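Local coordinates for protein amidase, hydantoinase/carbamoylase family (Paraburkholderia phymatum, PDB 6C0D) that probably hydrolyses N-carbamoyl-L-amino acids, as a homodimeric, metal-dependent amidase of the peptidase M20 family, at residues I210-T215 / G356-M361; Q343-Q348 / A414-A419; D68-V73 / S130-E135; S139-S144 / D368-A373; R220-R225 / L292-A297. All blocks are in the same frame, centred on the assembly; numbering follows the deposited sequence. Where two conformers were deposited one is given.

Contact 1. Residues I210-T215 / G356-M361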
# COMPACT_ATOMS: atom_id res chain seq x y z
N ILE A 210 34.85 -4.81 16.48
CA ILE A 210 34.48 -6.07 17.14
C ILE A 210 33.29 -5.80 18.03
O ILE A 210 33.32 -4.88 18.85
CB ILE A 210 35.63 -6.63 18.00
CG1 ILE A 210 36.86 -6.96 17.15
CG2 ILE A 210 35.14 -7.87 18.82
CD1 ILE A 210 36.68 -8.13 16.18
N GLY A 211 32.24 -6.62 17.90
CA GLY A 211 31.13 -6.51 18.84
C GLY A 211 30.97 -7.77 19.66
O GLY A 211 31.00 -8.88 19.12
N VAL A 212 30.82 -7.62 20.98
CA VAL A 212 30.55 -8.75 21.88
C VAL A 212 29.06 -8.73 22.16
O VAL A 212 28.57 -7.79 22.78
CB VAL A 212 31.35 -8.63 23.18
CG1 VAL A 212 30.97 -9.79 24.15
CG2 VAL A 212 32.87 -8.64 22.89
N VAL A 213 28.35 -9.77 21.73
CA VAL A 213 26.88 -9.74 21.77
C VAL A 213 26.37 -10.02 23.19
O VAL A 213 26.72 -11.03 23.82
CB VAL A 213 26.30 -10.72 20.75
CG1 VAL A 213 24.77 -10.83 20.88
CG2 VAL A 213 26.67 -10.25 19.30
N THR A 214 25.53 -9.11 23.70
CA THR A 214 24.95 -9.27 25.04
C THR A 214 23.73 -10.19 25.00
O THR A 214 23.60 -11.11 25.82
CB THR A 214 24.53 -7.90 25.58
OG1 THR A 214 23.72 -7.25 24.59
CG2 THR A 214 25.77 -7.06 25.85
N THR A 215 22.81 -9.90 24.08
CA THR A 215 21.48 -10.48 24.06
C THR A 215 21.01 -10.48 22.61
O THR A 215 21.26 -9.51 21.89
CB THR A 215 20.50 -9.65 24.90
OG1 THR A 215 21.00 -9.51 26.23
CG2 THR A 215 19.12 -10.29 24.94
N GLY A 356 40.39 -0.56 22.34
CA GLY A 356 39.74 0.65 21.90
C GLY A 356 38.88 0.51 20.66
O GLY A 356 38.33 1.52 20.20
N GLN A 357 38.73 -0.70 20.12
CA GLN A 357 37.96 -0.88 18.89
C GLN A 357 36.91 -1.98 19.04
O GLN A 357 36.53 -2.62 18.06
CB GLN A 357 38.90 -1.19 17.71
CG GLN A 357 39.89 -0.04 17.45
CD GLN A 357 39.25 1.25 16.99
OE1 GLN A 357 38.03 1.33 16.75
NE2 GLN A 357 40.08 2.29 16.84
N TRP A 358 36.43 -2.22 20.26
CA TRP A 358 35.38 -3.21 20.47
C TRP A 358 34.29 -2.66 21.38
O TRP A 358 34.51 -1.69 22.13
CB TRP A 358 35.96 -4.52 21.05
CG TRP A 358 36.41 -4.37 22.48
CD1 TRP A 358 37.62 -3.90 22.92
CD2 TRP A 358 35.63 -4.67 23.65
NE1 TRP A 358 37.63 -3.89 24.31
CE2 TRP A 358 36.43 -4.36 24.78
CE3 TRP A 358 34.33 -5.16 23.85
CZ2 TRP A 358 35.98 -4.53 26.10
CZ3 TRP A 358 33.88 -5.34 25.17
CH2 TRP A 358 34.69 -5.01 26.27
N MET A 359 33.10 -3.26 21.31
CA MET A 359 32.02 -2.84 22.21
C MET A 359 31.07 -4.00 22.48
O MET A 359 30.95 -4.93 21.68
CB MET A 359 31.20 -1.67 21.63
CG MET A 359 30.52 -2.02 20.29
SD MET A 359 29.78 -0.62 19.39
CE MET A 359 28.29 -0.40 20.33
N HIS A 360 30.38 -3.92 23.61
CA HIS A 360 29.20 -4.76 23.83
C HIS A 360 28.02 -4.19 23.06
O HIS A 360 27.87 -2.97 22.90
CB HIS A 360 28.81 -4.80 25.32
CG HIS A 360 29.74 -5.60 26.18
ND1 HIS A 360 30.76 -5.03 26.90
CD2 HIS A 360 29.77 -6.92 26.47
CE1 HIS A 360 31.40 -5.97 27.58
NE2 HIS A 360 30.81 -7.13 27.33
N MET A 361 27.13 -5.09 22.61
CA MET A 361 25.96 -4.65 21.84
C MET A 361 24.97 -5.79 21.73
O MET A 361 25.38 -6.96 21.73
CB MET A 361 26.37 -4.19 20.43
CG MET A 361 27.14 -5.31 19.69
SD MET A 361 27.75 -4.76 18.06
CE MET A 361 26.21 -4.63 17.16
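Ile210 and Trp358 begin a parallel pairing in which strand 210-215 runs beside strand 358-361, their axes 22° apart. The backbones zip together through Met359 N to Ile210 O, Val212 N to Met359 O (2.8 Å), Met361 N to Val212 O and Thr214 N to Met361 O; at the start, the bond from Ile210 N to Gln357 O is weak. Trp358 leaves the strand with CG set between its own N and carbonyl carbon (chi1 71°). Its CB rests 3.7 Å from Ile210 CB and close to Ile210 O. Farther out, CE3 lies 3.9 Å from Val212 CG2, with CZ3 only slightly more distant, and CH2 reaches Ala347 of helix 340-353. On the pyrrole side, NE1 donates its N-H to Asp351 OD1, so the indole is pinned by a polar bond at one side and by methyls at the other. Val212 serves both aromatic neighbours: while CG2 meets the indole, CG1 packs 3.9 Å from His360 CD2, the two side chains pointing the same way. The branched valine thus fills the gap between two larger groups on this face. On the other face, Met361 SD sits 3.9 Å from Gly211 CA, where a residue without a side chain suits the bulk of the sulfur. Thr214 CG2 ends the row at 3.8 Å from His360 CB. The chemistry divides cleanly: backbone hydrogen bonds fix the register, whereas apolar packing and the single indole N-H bond tie this edge of the catalytic-domain sheet to its covering helix.

Contact 2. Residues Q343-Q348 / A414-A419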
# COMPACT_ATOMS: atom_id res chain seq x y z
N GLN A 343 30.76 -14.29 27.25
CA GLN A 343 30.91 -12.90 26.82
C GLN A 343 32.18 -12.30 27.38
O GLN A 343 32.89 -11.55 26.69
CB GLN A 343 29.75 -12.05 27.30
CG GLN A 343 28.49 -12.13 26.51
CD GLN A 343 27.51 -11.13 27.08
OE1 GLN A 343 27.78 -9.92 27.10
NE2 GLN A 343 26.40 -11.63 27.61
N GLN A 344 32.48 -12.61 28.63
CA GLN A 344 33.65 -11.99 29.23
C GLN A 344 34.94 -12.54 28.64
O GLN A 344 35.90 -11.78 28.44
CB GLN A 344 33.59 -12.14 30.75
CG GLN A 344 34.68 -11.41 31.50
CD GLN A 344 34.43 -9.91 31.59
OE1 GLN A 344 33.61 -9.35 30.85
NE2 GLN A 344 35.13 -9.26 32.50
N HIS A 345 34.99 -13.84 28.29
CA HIS A 345 36.13 -14.33 27.51
C HIS A 345 36.25 -13.61 26.18
O HIS A 345 37.37 -13.26 25.75
CB HIS A 345 36.03 -15.84 27.27
CG HIS A 345 36.30 -16.66 28.49
ND1 HIS A 345 37.55 -16.78 29.06
CD2 HIS A 345 35.47 -17.42 29.24
CE1 HIS A 345 37.48 -17.58 30.11
NE2 HIS A 345 36.23 -17.98 30.25
N LEU A 346 35.13 -13.38 25.49
CA LEU A 346 35.20 -12.64 24.22
C LEU A 346 35.71 -11.22 24.47
O LEU A 346 36.54 -10.71 23.70
CB LEU A 346 33.84 -12.60 23.53
CG LEU A 346 33.27 -13.93 23.01
CD1 LEU A 346 31.87 -13.70 22.46
CD2 LEU A 346 34.14 -14.47 21.89
N ALA A 347 35.20 -10.56 25.52
CA ALA A 347 35.61 -9.18 25.79
C ALA A 347 37.09 -9.10 26.13
O ALA A 347 37.78 -8.15 25.72
CB ALA A 347 34.76 -8.58 26.92
N GLN A 348 37.60 -10.06 26.91
CA GLN A 348 39.03 -10.07 27.24
C GLN A 348 39.88 -10.24 25.98
O GLN A 348 40.89 -9.55 25.82
CB GLN A 348 39.33 -11.18 28.28
CG GLN A 348 38.75 -10.79 29.66
CD GLN A 348 38.52 -11.98 30.60
OE1 GLN A 348 38.57 -13.14 30.20
NE2 GLN A 348 38.20 -11.68 31.85
N ALA A 414 40.48 -20.32 22.65
CA ALA A 414 41.54 -20.95 23.45
C ALA A 414 41.26 -20.80 24.94
O ALA A 414 41.46 -21.75 25.71
CB ALA A 414 42.90 -20.33 23.11
N ARG A 415 40.83 -19.61 25.36
CA ARG A 415 40.58 -19.36 26.78
C ARG A 415 39.32 -20.07 27.25
O ARG A 415 39.28 -20.60 28.36
CB ARG A 415 40.45 -17.86 27.04
CG ARG A 415 41.71 -17.05 26.76
CD ARG A 415 42.83 -17.43 27.73
NE ARG A 415 42.40 -17.37 29.12
CZ ARG A 415 42.20 -16.25 29.81
NH1 ARG A 415 42.36 -15.07 29.24
NH2 ARG A 415 41.82 -16.32 31.08
N ILE A 416 38.28 -20.05 26.42
CA ILE A 416 37.03 -20.73 26.76
C ILE A 416 37.26 -22.22 26.91
O ILE A 416 36.86 -22.84 27.90
CB ILE A 416 35.96 -20.45 25.67
CG1 ILE A 416 35.48 -19.00 25.75
CG2 ILE A 416 34.78 -21.45 25.83
CD1 ILE A 416 34.76 -18.54 24.45
N ALA A 417 37.92 -22.82 25.91
CA ALA A 417 38.17 -24.26 25.97
C ALA A 417 39.10 -24.61 27.12
O ALA A 417 38.90 -25.62 27.82
CB ALA A 417 38.73 -24.72 24.62
N GLY A 418 40.13 -23.78 27.35
CA GLY A 418 41.04 -24.06 28.44
C GLY A 418 40.35 -23.99 29.79
O GLY A 418 40.72 -24.71 30.72
N ALA A 419 39.33 -23.15 29.91
CA ALA A 419 38.60 -23.00 31.17
C ALA A 419 37.68 -24.18 31.46
O ALA A 419 37.29 -24.37 32.62
CB ALA A 419 37.78 -21.72 31.13
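His345 and Ile416 form the centre of a contact between two helices that carries no hydrogen bond: plain packing near the surface, away from the zinc site. Ile416 CG1 lies 3.5 Å from His345 CB and 3.7 Å from CG, with CD1 also near CB, so the isoleucine arm crosses the root of the imidazole obliquely. Arg415 touches the ring through its aliphatic base, CB standing 3.7 Å from His345 ND1. At the far end, Ala419 CB is 4.1 Å from NE2, and its small methyl suits a site where the ring reaches close to the opposite helix. Over one face of the imidazole lies the backbone of that helix, Ile416 N being 4.3 Å above the plane and displaced toward the rim. Setting CG anti to the carbonyl carbon (chi1 -73°) starts the His345 ring on this course. The segments run at 138° to one another with axes 9.7 Å apart, a separation spanned by the imidazole of His345 and the CG1 branch of Ile416. Helix 340-353 turns its other side to strands 210-227 and 358-363, through Gln343, Leu346 and Ala347, whereas Ala414 and Ala417 of helix 399-419 pack against Pro14, Thr121 and Phe124 in loops.

Contact 3. Residues D68-V73 / S130-E135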
# COMPACT_ATOMS: atom_id res chain seq x y z
N ASP A 68 24.74 -34.59 7.87
CA ASP A 68 23.85 -35.45 8.65
C ASP A 68 22.48 -35.57 7.97
O ASP A 68 22.27 -35.10 6.85
CB ASP A 68 23.75 -34.97 10.10
CG ASP A 68 22.68 -33.89 10.32
OD1 ASP A 68 22.26 -33.23 9.35
OD2 ASP A 68 22.26 -33.71 11.48
N GLY A 69 21.54 -36.20 8.67
CA GLY A 69 20.22 -36.52 8.14
C GLY A 69 19.34 -35.33 7.82
O GLY A 69 18.34 -35.52 7.13
N VAL A 70 19.66 -34.13 8.30
CA VAL A 70 18.91 -32.94 7.90
C VAL A 70 19.72 -32.01 7.02
O VAL A 70 19.19 -30.98 6.58
CB VAL A 70 18.34 -32.19 9.12
CG1 VAL A 70 17.27 -33.03 9.81
CG2 VAL A 70 19.45 -31.79 10.10
N GLY A 71 20.97 -32.35 6.72
CA GLY A 71 21.81 -31.51 5.90
C GLY A 71 22.79 -30.64 6.66
O GLY A 71 23.50 -29.84 6.03
N THR A 72 22.85 -30.76 7.98
CA THR A 72 23.88 -30.06 8.73
C THR A 72 25.24 -30.67 8.42
O THR A 72 25.36 -31.89 8.28
CB THR A 72 23.57 -30.13 10.23
OG1 THR A 72 22.48 -29.25 10.54
CG2 THR A 72 24.80 -29.77 11.09
N VAL A 73 26.26 -29.84 8.28
CA VAL A 73 27.63 -30.33 8.20
C VAL A 73 28.21 -30.21 9.59
O VAL A 73 28.23 -29.11 10.16
CB VAL A 73 28.49 -29.57 7.18
CG1 VAL A 73 29.76 -30.38 6.88
CG2 VAL A 73 27.71 -29.33 5.89
N SER A 130 27.94 -26.31 10.42
CA SER A 130 27.08 -25.50 9.55
C SER A 130 25.66 -26.03 9.70
O SER A 130 25.31 -27.06 9.12
CB SER A 130 27.53 -25.55 8.09
OG SER A 130 26.59 -24.87 7.26
N TRP A 131 24.84 -25.33 10.49
CA TRP A 131 23.47 -25.77 10.72
C TRP A 131 22.63 -25.55 9.48
O TRP A 131 22.63 -24.45 8.91
CB TRP A 131 22.84 -25.00 11.89
CG TRP A 131 23.72 -24.87 13.09
CD1 TRP A 131 24.26 -23.72 13.60
CD2 TRP A 131 24.17 -25.94 13.94
NE1 TRP A 131 25.01 -24.01 14.72
CE2 TRP A 131 24.97 -25.36 14.95
CE3 TRP A 131 23.96 -27.33 13.95
CZ2 TRP A 131 25.56 -26.12 15.95
CZ3 TRP A 131 24.56 -28.09 14.94
CH2 TRP A 131 25.35 -27.48 15.93
N ILE A 132 21.88 -26.57 9.06
CA ILE A 132 21.08 -26.46 7.84
C ILE A 132 19.95 -25.45 8.03
O ILE A 132 19.35 -25.35 9.11
CB ILE A 132 20.52 -27.85 7.43
CG1 ILE A 132 19.82 -27.80 6.06
CG2 ILE A 132 19.53 -28.38 8.48
CD1 ILE A 132 20.75 -27.49 4.90
N ASP A 133 19.67 -24.68 6.98
CA ASP A 133 18.44 -23.89 6.81
C ASP A 133 18.18 -22.91 7.95
O ASP A 133 17.05 -22.75 8.42
CB ASP A 133 17.22 -24.79 6.60
CG ASP A 133 16.18 -24.14 5.70
OD1 ASP A 133 16.58 -23.24 4.93
OD2 ASP A 133 14.97 -24.49 5.76
N GLU A 134 19.22 -22.19 8.36
CA GLU A 134 18.99 -21.05 9.24
C GLU A 134 18.05 -20.04 8.59
O GLU A 134 17.23 -19.42 9.27
CB GLU A 134 20.32 -20.39 9.61
CG GLU A 134 20.22 -19.28 10.64
CD GLU A 134 19.86 -17.94 10.04
OE1 GLU A 134 19.99 -17.77 8.80
OE2 GLU A 134 19.42 -17.06 10.80
N GLU A 135 18.14 -19.88 7.26
CA GLU A 135 17.36 -18.87 6.55
C GLU A 135 15.94 -19.31 6.26
O GLU A 135 15.13 -18.49 5.80
CB GLU A 135 18.07 -18.49 5.24
CG GLU A 135 19.51 -18.00 5.44
CD GLU A 135 19.59 -16.54 5.89
OE1 GLU A 135 18.53 -15.96 6.22
OE2 GLU A 135 20.71 -15.98 5.89
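Val73 and Ser130 form an antiparallel hydrogen-bonded pair, Ser130 N to Val73 O at 2.8 Å and Val73 N to Ser130 O at 3.1 Å, just where a turn with an Asx turn inside it leads into strand 73-76. That turn, type I from Asp68 to Gly71, links strands 64-67 and 73-76. Gly71 has positive phi (99°), a conformation glycine adopts readily. Beyond the paired residues Thr72 takes over with its side chain: Ile132 N donates to OG1 at 3.1 Å, a threonine hydroxyl thus replacing a backbone carbonyl where the opposite chain departs from the strand. Its methyl CG2 lies 3.9 Å from Trp131 CE3, the two side chains side by side. Ile132 packs across the turn, CG2 meeting Val70 CG2 at 3.8 Å, and beta-branched residues fill this buried place compactly. The segment 130-135 then continues to Glu135, a predicted zinc ligand, while Trp131 NE1 bonds to Tyr192 OH and Ser130 OG to Ser90 OG. Asp68 OD1 holds the turn by accepting from Val70 N and Thr72 N, which come from opposite faces of the carboxylate plane. Val70 O, buried without any polar partner, instead has Ile132 CG2 3.2 Å away.

Contact 4. Residues S139-S144 / D368-A373. With EDO (1,2-ethanediol), chain I.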
# COMPACT_ATOMS: atom_id res chain seq x y z
N SER A 139 12.27 -24.57 6.59
CA SER A 139 11.83 -24.44 7.97
C SER A 139 12.94 -23.77 8.75
O SER A 139 14.03 -24.34 8.88
CB SER A 139 11.49 -25.81 8.57
OG SER A 139 10.98 -25.71 9.88
N SER A 140 12.69 -22.56 9.26
CA SER A 140 13.75 -21.77 9.86
C SER A 140 14.38 -22.47 11.06
O SER A 140 13.68 -23.07 11.89
CB SER A 140 13.22 -20.39 10.27
OG SER A 140 12.90 -19.61 9.14
N PHE A 141 15.70 -22.41 11.12
CA PHE A 141 16.53 -22.98 12.19
C PHE A 141 16.38 -24.50 12.28
O PHE A 141 16.58 -25.09 13.35
CB PHE A 141 16.23 -22.35 13.55
CG PHE A 141 16.26 -20.84 13.55
CD1 PHE A 141 17.46 -20.15 13.43
CD2 PHE A 141 15.09 -20.11 13.69
CE1 PHE A 141 17.48 -18.76 13.43
CE2 PHE A 141 15.10 -18.72 13.69
CZ PHE A 141 16.31 -18.05 13.56
N LEU A 142 16.06 -25.15 11.16
CA LEU A 142 15.92 -26.61 11.16
C LEU A 142 17.14 -27.28 11.78
O LEU A 142 17.00 -28.20 12.60
CB LEU A 142 15.70 -27.11 9.73
CG LEU A 142 15.65 -28.64 9.55
CD1 LEU A 142 14.42 -29.24 10.23
CD2 LEU A 142 15.70 -29.02 8.08
N GLY A 143 18.34 -26.81 11.44
CA GLY A 143 19.54 -27.50 11.89
C GLY A 143 19.79 -27.35 13.38
O GLY A 143 20.09 -28.32 14.08
N SER A 144 19.72 -26.11 13.88
CA SER A 144 19.98 -25.93 15.31
C SER A 144 18.86 -26.51 16.16
O SER A 144 19.13 -27.05 17.24
CB SER A 144 20.22 -24.44 15.63
OG SER A 144 19.19 -23.61 15.11
N ASP A 368 21.07 -18.89 14.77
CA ASP A 368 21.07 -20.21 15.39
C ASP A 368 21.43 -20.15 16.87
O ASP A 368 20.95 -20.96 17.67
CB ASP A 368 22.04 -21.15 14.67
CG ASP A 368 21.54 -21.54 13.29
OD1 ASP A 368 20.43 -22.10 13.21
OD2 ASP A 368 22.25 -21.27 12.30
N ALA A 369 22.28 -19.19 17.26
CA ALA A 369 22.69 -19.09 18.66
C ALA A 369 21.50 -18.89 19.59
O ALA A 369 21.57 -19.26 20.77
CB ALA A 369 23.68 -17.94 18.84
N GLN A 370 20.42 -18.28 19.11
CA GLN A 370 19.28 -18.09 20.00
C GLN A 370 18.62 -19.42 20.35
O GLN A 370 18.01 -19.55 21.42
CB GLN A 370 18.26 -17.13 19.37
CG GLN A 370 17.33 -17.76 18.39
CD GLN A 370 16.55 -16.72 17.62
OE1 GLN A 370 17.04 -15.61 17.42
NE2 GLN A 370 15.34 -17.07 17.19
N VAL A 371 18.70 -20.40 19.44
CA VAL A 371 18.18 -21.74 19.72
C VAL A 371 19.13 -22.50 20.64
O VAL A 371 18.71 -23.13 21.62
CB VAL A 371 17.96 -22.49 18.39
CG1 VAL A 371 17.65 -23.99 18.64
CG2 VAL A 371 16.83 -21.83 17.58
N ILE A 372 20.42 -22.46 20.33
CA ILE A 372 21.39 -23.27 21.07
C ILE A 372 21.55 -22.75 22.50
O ILE A 372 21.70 -23.53 23.44
CB ILE A 372 22.71 -23.31 20.30
CG1 ILE A 372 22.51 -24.16 19.03
CG2 ILE A 372 23.87 -23.88 21.17
CD1 ILE A 372 23.50 -23.86 17.95
N ALA A 373 21.46 -21.42 22.68
CA ALA A 373 21.69 -20.80 23.99
C ALA A 373 20.71 -21.27 25.05
O ALA A 373 21.01 -21.16 26.25
CB ALA A 373 21.62 -19.28 23.88
C1 EDO I . 22.04 -23.01 28.80
O1 EDO I . 21.14 -21.92 28.96
C2 EDO I . 22.99 -23.08 30.00
O2 EDO I . 23.57 -21.79 30.21
O HOH W 1 19.56 -24.09 11.63
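At the start of helix 142-148, close to the zinc site, Ser144 and Phe141 meet Asp368, whose side chain comes within about 4 Å of that of the zinc ligand His89. Ser144 OG donates to Asp368 OD1 at 2.7 Å, approaching on the anti side of the carboxylate and 20° out of its plane. A chi1 of 51° swings this OG between the backbone N and the carbonyl carbon of Ser144, and serine offers a hydroxyl on an arm short enough for the close approach of the two backbones. One water adds a second link: it accepts from Ser144 N, an amide of the first helical turn, and donates to the same OD1 at 2.7 Å. Phe141, at the N-cap position, brings the edge of its ring to this oxygen, Asp368 OD1 lying 3.6 Å from CD1 and near the plane of the ring, with ring and carboxylate planes 82° apart. Its CB touches Val371 CG2 at 4.1 Å, while Gln370 NE2 stands 3.9 Å from CZ. Val371 CG1 covers Ser144 O, so a compact branched side chain fills the angle between the segments. Helix 368-372 is lodged between helix 142-148 and the sheet strands: Ala369 packs on Tyr192 and Glu194 of strand 189-198, on Ile216 of strand 210-227 and on Met380 of strand 378-384, while Ile372 reaches Trp131 in the loop before helix 142-148.

Contact 5. Residues R220-R225 / L292-A297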
# COMPACT_ATOMS: atom_id res chain seq x y z
N ARG A 220 8.24 -8.83 18.32
CA ARG A 220 6.79 -8.89 18.21
C ARG A 220 6.38 -8.37 16.84
O ARG A 220 6.99 -7.44 16.32
CB ARG A 220 6.09 -8.06 19.30
CG ARG A 220 6.22 -8.63 20.69
CD ARG A 220 5.49 -9.97 20.82
NE ARG A 220 5.48 -10.43 22.21
CZ ARG A 220 6.51 -11.03 22.81
NH1 ARG A 220 7.64 -11.30 22.15
NH2 ARG A 220 6.40 -11.37 24.08
N GLU A 221 5.35 -9.00 16.27
CA GLU A 221 4.76 -8.54 15.01
C GLU A 221 3.25 -8.50 15.15
O GLU A 221 2.66 -9.37 15.79
CB GLU A 221 5.17 -9.46 13.86
CG GLU A 221 6.66 -9.29 13.50
CD GLU A 221 7.14 -10.24 12.44
OE1 GLU A 221 6.54 -11.32 12.28
OE2 GLU A 221 8.12 -9.91 11.76
N PHE A 222 2.64 -7.46 14.57
CA PHE A 222 1.19 -7.30 14.62
C PHE A 222 0.70 -6.75 13.29
O PHE A 222 1.43 -6.03 12.59
CB PHE A 222 0.76 -6.32 15.71
CG PHE A 222 1.01 -6.81 17.11
CD1 PHE A 222 0.03 -7.50 17.79
CD2 PHE A 222 2.21 -6.54 17.74
CE1 PHE A 222 0.25 -7.95 19.08
CE2 PHE A 222 2.45 -7.00 19.04
CZ PHE A 222 1.45 -7.70 19.71
N GLN A 223 -0.54 -7.08 12.96
CA GLN A 223 -1.30 -6.31 12.00
C GLN A 223 -2.28 -5.45 12.77
O GLN A 223 -2.88 -5.89 13.75
CB GLN A 223 -2.09 -7.19 11.03
CG GLN A 223 -1.29 -7.92 9.99
CD GLN A 223 -2.19 -8.58 8.98
OE1 GLN A 223 -3.39 -8.30 8.93
NE2 GLN A 223 -1.63 -9.47 8.17
N LEU A 224 -2.45 -4.22 12.32
CA LEU A 224 -3.44 -3.33 12.91
C LEU A 224 -4.37 -2.89 11.79
O LEU A 224 -3.94 -2.25 10.83
CB LEU A 224 -2.75 -2.14 13.56
CG LEU A 224 -3.66 -1.18 14.31
CD1 LEU A 224 -4.40 -1.88 15.45
CD2 LEU A 224 -2.78 -0.11 14.82
N ARG A 225 -5.64 -3.27 11.92
CA ARG A 225 -6.67 -2.98 10.93
C ARG A 225 -7.54 -1.82 11.40
O ARG A 225 -7.83 -1.71 12.59
CB ARG A 225 -7.57 -4.19 10.69
CG ARG A 225 -6.91 -5.38 10.03
CD ARG A 225 -7.93 -6.51 9.83
NE ARG A 225 -7.33 -7.70 9.24
CZ ARG A 225 -7.83 -8.93 9.35
NH1 ARG A 225 -8.94 -9.13 10.04
NH2 ARG A 225 -7.21 -9.96 8.78
N LEU A 292 3.25 -3.89 11.81
CA LEU A 292 4.11 -3.31 12.83
C LEU A 292 5.02 -4.39 13.38
O LEU A 292 4.56 -5.50 13.69
CB LEU A 292 3.29 -2.71 13.98
CG LEU A 292 4.07 -2.17 15.18
CD1 LEU A 292 4.78 -0.87 14.78
CD2 LEU A 292 3.14 -1.93 16.37
N GLN A 293 6.30 -4.08 13.51
CA GLN A 293 7.25 -4.97 14.16
C GLN A 293 7.96 -4.18 15.25
O GLN A 293 8.17 -2.98 15.08
CB GLN A 293 8.29 -5.51 13.17
CG GLN A 293 9.29 -6.51 13.76
CD GLN A 293 10.33 -6.90 12.72
OE1 GLN A 293 11.37 -6.27 12.62
NE2 GLN A 293 10.01 -7.92 11.93
N PHE A 294 8.31 -4.83 16.35
CA PHE A 294 9.22 -4.17 17.27
C PHE A 294 10.09 -5.21 17.97
O PHE A 294 9.75 -6.39 18.05
CB PHE A 294 8.51 -3.25 18.29
CG PHE A 294 7.40 -3.90 19.09
CD1 PHE A 294 6.09 -3.87 18.63
CD2 PHE A 294 7.66 -4.45 20.35
CE1 PHE A 294 5.05 -4.42 19.39
CE2 PHE A 294 6.62 -5.01 21.12
CZ PHE A 294 5.31 -4.99 20.63
N ARG A 295 11.26 -4.75 18.42
CA ARG A 295 12.28 -5.63 18.99
C ARG A 295 12.96 -4.93 20.15
O ARG A 295 13.16 -3.71 20.12
CB ARG A 295 13.36 -6.04 17.97
CG ARG A 295 12.80 -6.54 16.64
CD ARG A 295 13.92 -7.13 15.77
NE ARG A 295 13.47 -7.30 14.38
CZ ARG A 295 13.96 -8.19 13.53
NH1 ARG A 295 14.93 -9.02 13.92
NH2 ARG A 295 13.48 -8.27 12.29
N ASP A 296 13.36 -5.72 21.15
CA ASP A 296 14.12 -5.16 22.26
C ASP A 296 14.81 -6.31 22.99
O ASP A 296 14.34 -7.44 22.99
CB ASP A 296 13.22 -4.39 23.22
CG ASP A 296 14.00 -3.44 24.10
OD1 ASP A 296 14.47 -2.40 23.57
OD2 ASP A 296 14.20 -3.74 25.30
N ALA A 297 15.94 -5.99 23.61
CA ALA A 297 16.67 -7.00 24.39
C ALA A 297 16.11 -7.19 25.79
O ALA A 297 16.47 -8.18 26.46
CB ALA A 297 18.14 -6.59 24.51
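Phe294 holds CG between its backbone N and carbonyl carbon (chi1 54°), which starts its ring toward Arg220 on the neighbouring antiparallel strand. The result is a CH-pi contact: Arg220 CB stands over the ring face, 3.7 Å from the centroid and 21° off the normal. Arginine suits the place because its aliphatic root can cover an aromatic face while its guanidinium travels on to salt bridges with Glu306 and Glu334. The Phe294 ring also reaches Phe222, CE1 lying 3.7 Å from Phe222 CE2 at the edge of the Phe222 ring and near its plane; Leu292 shares this face, which helix 299-317 covers. In the backbone, Arg220 with Phe294 and Phe222 with Leu292 are hydrogen-bonded pairs, with four N-O distances of 2.9 Å. Between them, Glu221 and Gln293 make the non-hydrogen-bonded pair and are joined by their side chains on the opposite face. Gln293 NE2 donates to the anti lone pair of Glu221 OE2 at 2.7 Å, amide and carboxylate being nearly coplanar. NE2 also bonds to Ser282 OG of the second subunit. Gln293 OE1 accepts from Arg295 NE and NH2, both at 2.9 Å and both reaching it from the same face of its carbonyl plane. The glutamine amide, donor and acceptor at once, is therefore fixed in rotation and relays between a carboxylate and a guanidinium. The chain of polar bonds makes the face of Glu221 and Gln293 polar, toward the second subunit, while Phe222, Leu292 and Phe294 keep the other face largely apolar against helix 299-317.

The five contacts span the two-domain architecture expected of the M20 family. Contact 3 closes first along the chain; contact 4 then encloses contact 1, which in turn encloses contact 5, while contact 2 alternates with contacts 1 and 4. Contacts 3 and 4, centres 10 Å apart, touch beside the zinc site, where Ile132 O meets Gly143 N. Contacts 1 and 2, centres 14 Å apart, meet where Gln343 and Ala347 of helix 340-353 pack on the paired strands. Contact 5 lies 36 Å from contact 2, centre to centre, at the subunit interface. Strand 210-227 serves contacts 1 and 5, whose centres are 26 Å apart, and so, despite a bulge or short break, runs from the metal-binding domain toward the dimer partner.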